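PDB 4ZM6: N-acetyl-beta-D glucosaminidase from Rhizomucor miehei CAU432, which probably removes N-acetyl-beta-D-glucosamine units as a family 3 glycoside hydrolase and, through an acetyl-CoA-binding GCN5-related region, acetylates glucosamine. Local coordinates for residues Asn48-Thr51 with Pro52-Gln56; Leu89-Ser92 with Gly93-Pro97; Ile198-Leu202 with Glu203-Lys207; Lys240-Val243 with Ser244-Pro248. All blocks are in the same frame, centred on the assembly; numbering follows the deposited sequence.

Contact 1 (Asn48-Thr51 with Pro52-Gln56); sequences NIAT and PKQVQ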
loop_
_atom_site.group_PDB
_atom_site.type_symbol
_atom_site.label_atom_id
_atom_site.label_comp_id
_atom_site.label_asym_id
_atom_site.label_seq_id
_atom_site.Cartn_x
_atom_site.Cartn_y
_atom_site.Cartn_z
ATOM N N ASN A 48 -12.210 -34.583 23.977
ATOM C CA ASN A 48 -13.584 -34.250 24.367
ATOM C C ASN A 48 -14.620 -34.425 23.250
ATOM O O ASN A 48 -15.802 -34.635 23.529
ATOM C CB ASN A 48 -13.635 -32.817 24.916
ATOM C CG ASN A 48 -12.518 -32.526 25.910
ATOM O OD1 ASN A 48 -11.911 -31.455 25.880
ATOM N ND2 ASN A 48 -12.229 -33.487 26.783
ATOM N N ILE A 49 -14.183 -34.336 21.995
ATOM C CA ILE A 49 -15.088 -34.520 20.856
ATOM C C ILE A 49 -15.344 -36.013 20.657
ATOM O O ILE A 49 -14.581 -36.703 19.977
ATOM C CB ILE A 49 -14.554 -33.845 19.558
ATOM C CG1 ILE A 49 -14.874 -32.344 19.563
ATOM C CG2 ILE A 49 -15.190 -34.437 18.298
ATOM C CD1 ILE A 49 -14.287 -31.557 20.714
ATOM N N ALA A 50 -16.419 -36.503 21.277
ATOM C CA ALA A 50 -16.858 -37.876 21.069
ATOM C C ALA A 50 -17.461 -37.968 19.681
ATOM O O ALA A 50 -16.886 -38.588 18.785
ATOM C CB ALA A 50 -17.872 -38.297 22.124
ATOM N N THR A 51 -18.608 -37.314 19.510
ATOM C CA THR A 51 -19.365 -37.357 18.260
ATOM C C THR A 51 -20.589 -36.432 18.420
ATOM O O THR A 51 -21.023 -36.180 19.552
ATOM C CB THR A 51 -19.743 -38.818 17.876
ATOM O OG1 THR A 51 -19.475 -39.039 16.485
ATOM C CG2 THR A 51 -21.209 -39.167 18.213
ATOM N N PRO A 52 -21.146 -35.931 17.295
ATOM C CA PRO A 52 -22.110 -34.818 17.279
ATOM C C PRO A 52 -23.146 -34.808 18.407
ATOM O O PRO A 52 -23.339 -33.778 19.058
ATOM C CB PRO A 52 -22.799 -34.980 15.924
ATOM C CG PRO A 52 -21.763 -35.596 15.054
ATOM C CD PRO A 52 -20.969 -36.505 15.946
ATOM N N LYS A 53 -23.805 -35.943 18.631
ATOM C CA LYS A 53 -24.793 -36.057 19.705
ATOM C C LYS A 53 -24.153 -35.818 21.070
ATOM O O LYS A 53 -24.680 -35.060 21.891
ATOM C CB LYS A 53 -25.466 -37.436 19.685
ATOM C CG LYS A 53 -26.451 -37.636 18.543
ATOM C CD LYS A 53 -27.463 -38.725 18.875
ATOM C CE LYS A 53 -28.481 -38.916 17.759
ATOM N NZ LYS A 53 -29.556 -39.867 18.156
ATOM N N GLN A 54 -23.009 -36.461 21.293
ATOM C CA GLN A 54 -22.297 -36.375 22.566
ATOM C C GLN A 54 -21.820 -34.956 22.844
ATOM O O GLN A 54 -21.813 -34.511 23.991
ATOM C CB GLN A 54 -21.086 -37.314 22.575
ATOM C CG GLN A 54 -20.885 -38.065 23.887
ATOM C CD GLN A 54 -21.682 -39.366 23.976
ATOM O OE1 GLN A 54 -22.488 -39.686 23.097
ATOM N NE2 GLN A 54 -21.456 -40.122 25.047
ATOM N N VAL A 55 -21.424 -34.251 21.788
ATOM C CA VAL A 55 -20.890 -32.900 21.924
ATOM C C VAL A 55 -21.997 -31.896 22.238
ATOM O O VAL A 55 -21.811 -31.021 23.080
ATOM C CB VAL A 55 -20.121 -32.458 20.661
ATOM C CG1 VAL A 55 -19.515 -31.073 20.868
ATOM C CG2 VAL A 55 -19.036 -33.473 20.315
ATOM N N GLN A 56 -23.137 -32.017 21.560
ATOM C CA GLN A 56 -24.294 -31.164 21.857
ATOM C C GLN A 56 -24.720 -31.313 23.308
ATOM O O GLN A 56 -25.053 -30.328 23.969
ATOM C CB GLN A 56 -25.482 -31.506 20.958
ATOM C CG GLN A 56 -25.381 -30.967 19.540
ATOM C CD GLN A 56 -26.726 -30.902 18.832
ATOM O OE1 GLN A 56 -27.781 -30.964 19.464
ATOM N NE2 GLN A 56 -26.691 -30.767 17.514
#
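Ala-50 and Gln-54 meet through the bases of their side chains: the methyl CB of Ala-50 lies 3.4 Å from CB of Gln-54 and 3.5 Å from its CG. Beyond CG the glutamine chain bends (chi2 86°) and its amide leads away, so the touching surface is purely aliphatic. Val-55, one position on, turns a single branch to the loop. With CG1 anti to the backbone N (chi1 -177°), CG2 is left beside that N, and it reaches back to 3.4 Å from the carbonyl O of Thr-51. The same methyl faces CG1 of Ile-49 at 4.4 Å, a looser apolar contact; the CB bond of Ile-49 points away from the helix, and its side chain packs on Ser-92. The neighbouring side chains of Thr-51 and Pro-52 are set obliquely to one another. The backbone closes the first turn: Val-55 N donates to Thr-51 O at 3.0 Å, with an angle of 150° at the hydrogen. Thr-51 occupies the N-cap, yet its side chain makes no capping bond. This is a helix start with proline in the first turn, where the loop after strand 41-44 enters helix 52-68 of the family 3 TIM-barrel-type domain.

Contact 2 (Leu89-Ser92 with Gly93-Pro97); sequences LGDS and GTYLP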
loop_
_atom_site.group_PDB
_atom_site.type_symbol
_atom_site.label_atom_id
_atom_site.label_comp_id
_atom_site.label_asym_id
_atom_site.label_seq_id
_atom_site.Cartn_x
_atom_site.Cartn_y
_atom_site.Cartn_z
ATOM N N LEU A 89 -12.718 -31.732 15.204
ATOM C CA LEU A 89 -14.002 -32.350 14.854
ATOM C C LEU A 89 -13.845 -33.800 14.389
ATOM O O LEU A 89 -14.687 -34.648 14.698
ATOM C CB LEU A 89 -14.725 -31.520 13.780
ATOM C CG LEU A 89 -15.745 -30.465 14.235
ATOM C CD1 LEU A 89 -15.367 -29.812 15.557
ATOM C CD2 LEU A 89 -15.926 -29.410 13.151
ATOM N N GLY A 90 -12.774 -34.072 13.646
ATOM C CA GLY A 90 -12.471 -35.424 13.171
ATOM C C GLY A 90 -13.428 -35.911 12.096
ATOM O O GLY A 90 -13.335 -35.493 10.942
ATOM N N ASP A 91 -14.329 -36.816 12.483
ATOM C CA ASP A 91 -15.379 -37.333 11.601
ATOM C C ASP A 91 -16.742 -36.729 11.925
ATOM O O ASP A 91 -17.705 -36.933 11.186
ATOM C CB ASP A 91 -15.477 -38.855 11.726
ATOM C CG ASP A 91 -14.195 -39.555 11.337
ATOM O OD1 ASP A 91 -13.557 -39.133 10.347
ATOM O OD2 ASP A 91 -13.827 -40.535 12.018
ATOM N N SER A 92 -16.822 -36.005 13.036
ATOM C CA SER A 92 -18.054 -35.335 13.435
ATOM C C SER A 92 -18.410 -34.214 12.453
ATOM O O SER A 92 -19.587 -33.963 12.199
ATOM C CB SER A 92 -17.906 -34.757 14.846
ATOM O OG SER A 92 -17.274 -35.683 15.714
ATOM N N GLY A 93 -17.386 -33.556 11.909
ATOM C CA GLY A 93 -17.558 -32.462 10.955
ATOM C C GLY A 93 -16.784 -32.676 9.666
ATOM O O GLY A 93 -15.971 -33.591 9.559
ATOM N N THR A 94 -17.030 -31.816 8.684
ATOM C CA THR A 94 -16.464 -31.981 7.351
ATOM C C THR A 94 -14.974 -31.643 7.302
ATOM O O THR A 94 -14.516 -30.740 7.995
ATOM C CB THR A 94 -17.210 -31.090 6.338
ATOM O OG1 THR A 94 -18.619 -31.314 6.453
ATOM C CG2 THR A 94 -16.761 -31.387 4.906
ATOM N N TYR A 95 -14.227 -32.387 6.490
ATOM C CA TYR A 95 -12.857 -32.017 6.135
ATOM C C TYR A 95 -12.900 -30.910 5.083
ATOM O O TYR A 95 -13.318 -31.141 3.949
ATOM C CB TYR A 95 -12.079 -33.214 5.561
ATOM C CG TYR A 95 -11.670 -34.251 6.580
ATOM C CD1 TYR A 95 -10.595 -34.027 7.429
ATOM C CD2 TYR A 95 -12.351 -35.462 6.689
ATOM C CE1 TYR A 95 -10.215 -34.970 8.370
ATOM C CE2 TYR A 95 -11.978 -36.411 7.625
ATOM C CZ TYR A 95 -10.908 -36.161 8.464
ATOM O OH TYR A 95 -10.528 -37.096 9.403
ATOM N N LEU A 96 -12.479 -29.709 5.457
ATOM C CA LEU A 96 -12.318 -28.623 4.492
ATOM C C LEU A 96 -10.867 -28.144 4.519
ATOM O O LEU A 96 -10.195 -28.259 5.548
ATOM C CB LEU A 96 -13.282 -27.472 4.795
ATOM C CG LEU A 96 -14.770 -27.822 4.689
ATOM C CD1 LEU A 96 -15.614 -26.792 5.427
ATOM C CD2 LEU A 96 -15.208 -27.952 3.237
ATOM N N PRO A 97 -10.375 -27.611 3.388
ATOM C CA PRO A 97 -8.963 -27.238 3.244
ATOM C C PRO A 97 -8.402 -26.392 4.386
ATOM O O PRO A 97 -8.996 -25.382 4.758
ATOM C CB PRO A 97 -8.949 -26.438 1.946
ATOM C CG PRO A 97 -10.073 -26.999 1.154
ATOM C CD PRO A 97 -11.137 -27.346 2.152
#
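The phenol ring of Tyr-95 approaches the peptide of Gly-90, its CZ lying 3.5 Å from the carbonyl O of Gly-90. That oxygen meets the ring obliquely. The tyrosine is placed by its first torsion (chi1 -74°), which sets CG beside the backbone N and anti to the carbonyl carbon and sends the ring back along the chain to the turn formed by Leu-89 to Ser-92. The carboxylate of Asp-91 stays at the margin: its OD1 is 3.8 Å from OH of Tyr-95, and the carboxylate and ring planes stand 71° apart. The turn is of type II', in which Gly-90 takes the positive phi of 71°. Its closing bond runs from Ser-92 N to Leu-89 O at 3.0 Å. Ser-92 OG, held beside its backbone N, donates to the same oxygen, also at 3.0 Å and in the carbonyl plane. CB of Leu-89 lies 3.8 Å from N of Gly-93, while CD2 comes within 4.1 Å of its CA. Tyr-95 also packs on Pro-503 and Pro-504 of helix 503-513, and Leu-89 on Leu-122 of helix 108-125. Chemically the work is divided: one carbonyl gripped by two donors holds the turn, whereas no hydrogen bond links residues 89-92 to 93-97, so Tyr-95 meets the turn through van der Waals packing.

Contact 3 (Ile198-Leu202 with Glu203-Lys207); sequences INKTL and EELDK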
loop_
_atom_site.group_PDB
_atom_site.type_symbol
_atom_site.label_atom_id
_atom_site.label_comp_id
_atom_site.label_asym_id
_atom_site.label_seq_id
_atom_site.Cartn_x
_atom_site.Cartn_y
_atom_site.Cartn_z
ATOM N N ILE A 198 13.064 -15.261 18.228
ATOM C CA ILE A 198 12.897 -14.387 17.068
ATOM C C ILE A 198 13.773 -13.157 17.292
ATOM O O ILE A 198 13.393 -12.230 18.009
ATOM C CB ILE A 198 11.421 -13.965 16.869
ATOM C CG1 ILE A 198 10.496 -15.193 16.842
ATOM C CG2 ILE A 198 11.267 -13.138 15.598
ATOM C CD1 ILE A 198 10.856 -16.244 15.809
ATOM N N ASN A 199 14.957 -13.173 16.686
ATOM C CA ASN A 199 15.939 -12.110 16.865
ATOM C C ASN A 199 15.741 -11.039 15.801
ATOM O O ASN A 199 16.532 -10.930 14.864
ATOM C CB ASN A 199 17.361 -12.690 16.812
ATOM C CG ASN A 199 18.419 -11.702 17.271
ATOM O OD1 ASN A 199 18.242 -10.994 18.265
ATOM N ND2 ASN A 199 19.537 -11.655 16.550
ATOM N N LYS A 200 14.672 -10.256 15.953
ATOM C CA LYS A 200 14.304 -9.235 14.972
ATOM C C LYS A 200 13.891 -7.939 15.640
ATOM O O LYS A 200 13.322 -7.946 16.735
ATOM C CB LYS A 200 13.143 -9.711 14.104
ATOM C CG LYS A 200 13.389 -11.026 13.388
ATOM C CD LYS A 200 12.375 -11.253 12.283
ATOM C CE LYS A 200 12.395 -12.694 11.806
ATOM N NZ LYS A 200 11.844 -12.827 10.433
ATOM N N THR A 201 14.172 -6.832 14.953
ATOM C CA THR A 201 13.760 -5.504 15.395
ATOM C C THR A 201 12.348 -5.212 14.905
ATOM O O THR A 201 11.812 -5.932 14.055
ATOM C CB THR A 201 14.711 -4.407 14.861
ATOM O OG1 THR A 201 14.874 -4.554 13.443
ATOM C CG2 THR A 201 16.073 -4.493 15.539
ATOM N N LEU A 202 11.755 -4.146 15.437
ATOM C CA LEU A 202 10.403 -3.750 15.050
ATOM C C LEU A 202 10.328 -3.458 13.548
ATOM O O LEU A 202 9.328 -3.777 12.905
ATOM C CB LEU A 202 9.933 -2.523 15.844
ATOM C CG LEU A 202 8.482 -2.464 16.348
ATOM C CD1 LEU A 202 8.018 -1.015 16.405
ATOM C CD2 LEU A 202 7.505 -3.285 15.518
ATOM N N GLU A 203 11.391 -2.872 12.992
ATOM C CA GLU A 203 11.435 -2.549 11.562
ATOM C C GLU A 203 11.410 -3.808 10.698
ATOM O O GLU A 203 10.723 -3.850 9.674
ATOM C CB GLU A 203 12.664 -1.702 11.213
ATOM C CG GLU A 203 12.574 -0.251 11.667
ATOM C CD GLU A 203 12.906 -0.046 13.141
ATOM O OE1 GLU A 203 12.752 1.099 13.619
ATOM O OE2 GLU A 203 13.321 -1.013 13.824
ATOM N N GLU A 204 12.162 -4.828 11.110
ATOM C CA GLU A 204 12.136 -6.124 10.428
ATOM C C GLU A 204 10.756 -6.767 10.566
ATOM O O GLU A 204 10.202 -7.281 9.593
ATOM C CB GLU A 204 13.192 -7.069 10.999
ATOM C CG GLU A 204 14.633 -6.650 10.763
ATOM C CD GLU A 204 15.618 -7.605 11.420
ATOM O OE1 GLU A 204 15.954 -8.643 10.802
ATOM O OE2 GLU A 204 16.055 -7.321 12.556
ATOM N N LEU A 205 10.204 -6.727 11.778
ATOM C CA LEU A 205 8.879 -7.291 12.045
ATOM C C LEU A 205 7.778 -6.637 11.212
ATOM O O LEU A 205 6.858 -7.315 10.756
ATOM C CB LEU A 205 8.536 -7.194 13.537
ATOM C CG LEU A 205 9.270 -8.200 14.432
ATOM C CD1 LEU A 205 9.134 -7.824 15.897
ATOM C CD2 LEU A 205 8.763 -9.617 14.199
ATOM N N ASP A 206 7.877 -5.326 11.014
ATOM C CA ASP A 206 6.903 -4.592 10.204
ATOM C C ASP A 206 6.873 -5.050 8.748
ATOM O O ASP A 206 5.821 -5.010 8.110
ATOM C CB ASP A 206 7.171 -3.080 10.258
ATOM C CG ASP A 206 6.633 -2.431 11.525
ATOM O OD1 ASP A 206 5.728 -3.007 12.169
ATOM O OD2 ASP A 206 7.111 -1.327 11.871
ATOM N N LYS A 207 8.018 -5.478 8.224
ATOM C CA LYS A 207 8.111 -5.858 6.813
ATOM C C LYS A 207 7.456 -7.218 6.506
ATOM O O LYS A 207 7.005 -7.429 5.380
ATOM C CB LYS A 207 9.570 -5.829 6.331
#
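Thr-201 and Glu-204 form the glutamate half of a capping box at the start of helix 202-207, with Thr-201 as N-cap. Oxygen OE2 of Glu-204 takes two bonds from this one residue. Thr-201 N donates to it at 3.1 Å, nearly straight (168° at the hydrogen) but from above the carboxylate plane. Thr-201 OG1 donates to the same OE2, also at 3.1 Å, meeting the anti lone pair of OE2, the one away from the other carboxylate oxygen. Chi1 of 51° sets OG1 between the backbone N and the carbonyl carbon, where both it and the N-H can reach OE2; the glutamate meets them with its chain extended beyond CG. The next shell is backbone: Leu-205 N donates to Thr-201 O at 2.9 Å and Asp-206 N to Leu-202 O at 2.8 Å, the i+4 bonds of the first turn. Alongside this turn, CB of Lys-200 lies 4.2 Å from CG of Leu-205, while NZ of Lys-200 is drawn off into salt bridges with Glu-209 and Asp-186. Further out, Asp-206 is paired with Arg-258 of helix 251-258. The second subunit closes another side, where its Thr-538 is hydrogen-bonded to OE1 of Glu-203 and its Ile-540 packs on Leu-202 and Asp-206. Within the turn, Leu-202 and Asp-206 lie at a slant to each other, CD2 of the leucine resting 3.8 Å from OD1 of the aspartate.

Contact 4 (Lys240-Val243 with Ser244-Pro248); sequences KDVV and SSIAP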
loop_
_atom_site.group_PDB
_atom_site.type_symbol
_atom_site.label_atom_id
_atom_site.label_comp_id
_atom_site.label_asym_id
_atom_site.label_seq_id
_atom_site.Cartn_x
_atom_site.Cartn_y
_atom_site.Cartn_z
ATOM N N LYS A 240 14.489 -9.802 26.543
ATOM C CA LYS A 240 15.371 -10.971 26.504
ATOM C C LYS A 240 15.265 -11.846 27.760
ATOM O O LYS A 240 15.862 -12.918 27.817
ATOM C CB LYS A 240 16.824 -10.531 26.279
ATOM C CG LYS A 240 17.494 -9.888 27.488
ATOM C CD LYS A 240 18.624 -8.953 27.082
ATOM C CE LYS A 240 18.097 -7.602 26.620
ATOM N NZ LYS A 240 19.200 -6.628 26.391
ATOM N N ASP A 241 14.506 -11.392 28.755
ATOM C CA ASP A 241 14.322 -12.153 29.990
ATOM C C ASP A 241 13.205 -13.187 29.869
ATOM O O ASP A 241 13.369 -14.329 30.298
ATOM C CB ASP A 241 14.024 -11.214 31.163
ATOM C CG ASP A 241 15.166 -10.248 31.451
ATOM O OD1 ASP A 241 16.336 -10.579 31.150
ATOM O OD2 ASP A 241 14.888 -9.157 31.988
ATOM N N VAL A 242 12.073 -12.791 29.288
ATOM C CA VAL A 242 10.893 -13.661 29.248
ATOM C C VAL A 242 10.214 -13.736 27.888
ATOM O O VAL A 242 10.415 -12.888 27.018
ATOM C CB VAL A 242 9.843 -13.244 30.295
ATOM C CG1 VAL A 242 10.324 -13.609 31.691
ATOM C CG2 VAL A 242 9.525 -11.758 30.192
ATOM N N VAL A 243 9.384 -14.762 27.750
ATOM C CA VAL A 243 8.731 -15.106 26.495
ATOM C C VAL A 243 7.593 -14.112 26.186
ATOM O O VAL A 243 7.013 -13.518 27.099
ATOM C CB VAL A 243 8.254 -16.586 26.542
ATOM C CG1 VAL A 243 6.797 -16.711 26.974
ATOM C CG2 VAL A 243 8.490 -17.269 25.208
ATOM N N SER A 244 7.292 -13.936 24.898
ATOM C CA SER A 244 6.392 -12.870 24.417
ATOM C C SER A 244 5.044 -12.740 25.137
ATOM O O SER A 244 4.564 -11.627 25.359
ATOM C CB SER A 244 6.137 -13.039 22.917
ATOM O OG SER A 244 5.677 -14.347 22.620
ATOM N N SER A 245 4.442 -13.872 25.496
ATOM C CA SER A 245 3.118 -13.889 26.135
ATOM C C SER A 245 3.062 -13.139 27.459
ATOM O O SER A 245 2.009 -12.630 27.838
ATOM C CB SER A 245 2.672 -15.327 26.373
ATOM O OG SER A 245 2.851 -16.097 25.200
ATOM N N ILE A 246 4.195 -13.083 28.158
ATOM C CA ILE A 246 4.263 -12.499 29.498
ATOM C C ILE A 246 5.164 -11.262 29.566
ATOM O O ILE A 246 5.436 -10.747 30.656
ATOM C CB ILE A 246 4.712 -13.559 30.530
ATOM C CG1 ILE A 246 6.183 -13.958 30.307
ATOM C CG2 ILE A 246 3.778 -14.764 30.466
ATOM C CD1 ILE A 246 6.584 -15.296 30.898
ATOM N N ALA A 247 5.598 -10.779 28.401
ATOM C CA ALA A 247 6.410 -9.568 28.298
ATOM C C ALA A 247 5.519 -8.366 27.983
ATOM O O ALA A 247 4.842 -8.362 26.958
ATOM C CB ALA A 247 7.455 -9.736 27.207
ATOM N N PRO A 248 5.525 -7.335 28.848
ATOM C CA PRO A 248 4.714 -6.146 28.561
ATOM C C PRO A 248 5.202 -5.350 27.342
ATOM O O PRO A 248 4.441 -4.558 26.786
ATOM C CB PRO A 248 4.850 -5.312 29.839
ATOM C CG PRO A 248 6.175 -5.696 30.389
ATOM C CD PRO A 248 6.334 -7.157 30.068
#
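Val-242 and Ile-246 pack across a beta turn, closed by the bond from Ile-246 N to Val-243 O (3.0 Å, 159° at the hydrogen), in the loop between strand 227-230 and helix 251-258. The two side chains run roughly at right angles, and the tightest apolar approach is CB of Val-242 to CG1 of Ile-246 at 3.7 Å. Ile-246 owes this to chi1 of 69°, which places CG1 between its backbone N and carbonyl carbon, turned back over the turn. CD1 continues to within 4.2 Å of CG1 of Val-243. Met-287 of helix 281-291 packs on both Val-242 and Ile-246. The serines complete the buried part: OG of Ser-244 and OG of Ser-245 are both hydrogen-bonded to Gly-231 O, and Ser-244 OG also bonds to Met-233 N, which ties the turn to the chain just after strand 227-230. Toward solvent the arrangement thins. Val-242 is only partly buried, and before it Lys-240 and Asp-241 are exposed and take no part in the packing; there the backbone is held instead by Asn-239 OD1, which accepts from N of both Asp-241 and Val-242. At the far end the chain emerges again at exposed Pro-248. A looser apolar pair is CG2 of Val-242 with CB of Ala-247, 4.2 Å apart.

Along the chain the four contacts come in series, none nesting within or crossing another. Contact 1 closes the passage from strand 41-44 into helix 52-68, and contact 2 folds the loop between strand 76-79 and helix 99-105. These two touch: CG2 of Ile-49 lies 3.5 Å from OG of Ser-92, so successive loops of the barrel-type domain pack together. Contact 3 starts helix 202-207, and contact 4 shapes the loop leading from strand 227-230 to helix 251-258, the helix reached by contact 3. Their centres are 16 Å apart, without touching. Contact 3 alone meets the second subunit; its centre lies about 43 Å from that of contact 1.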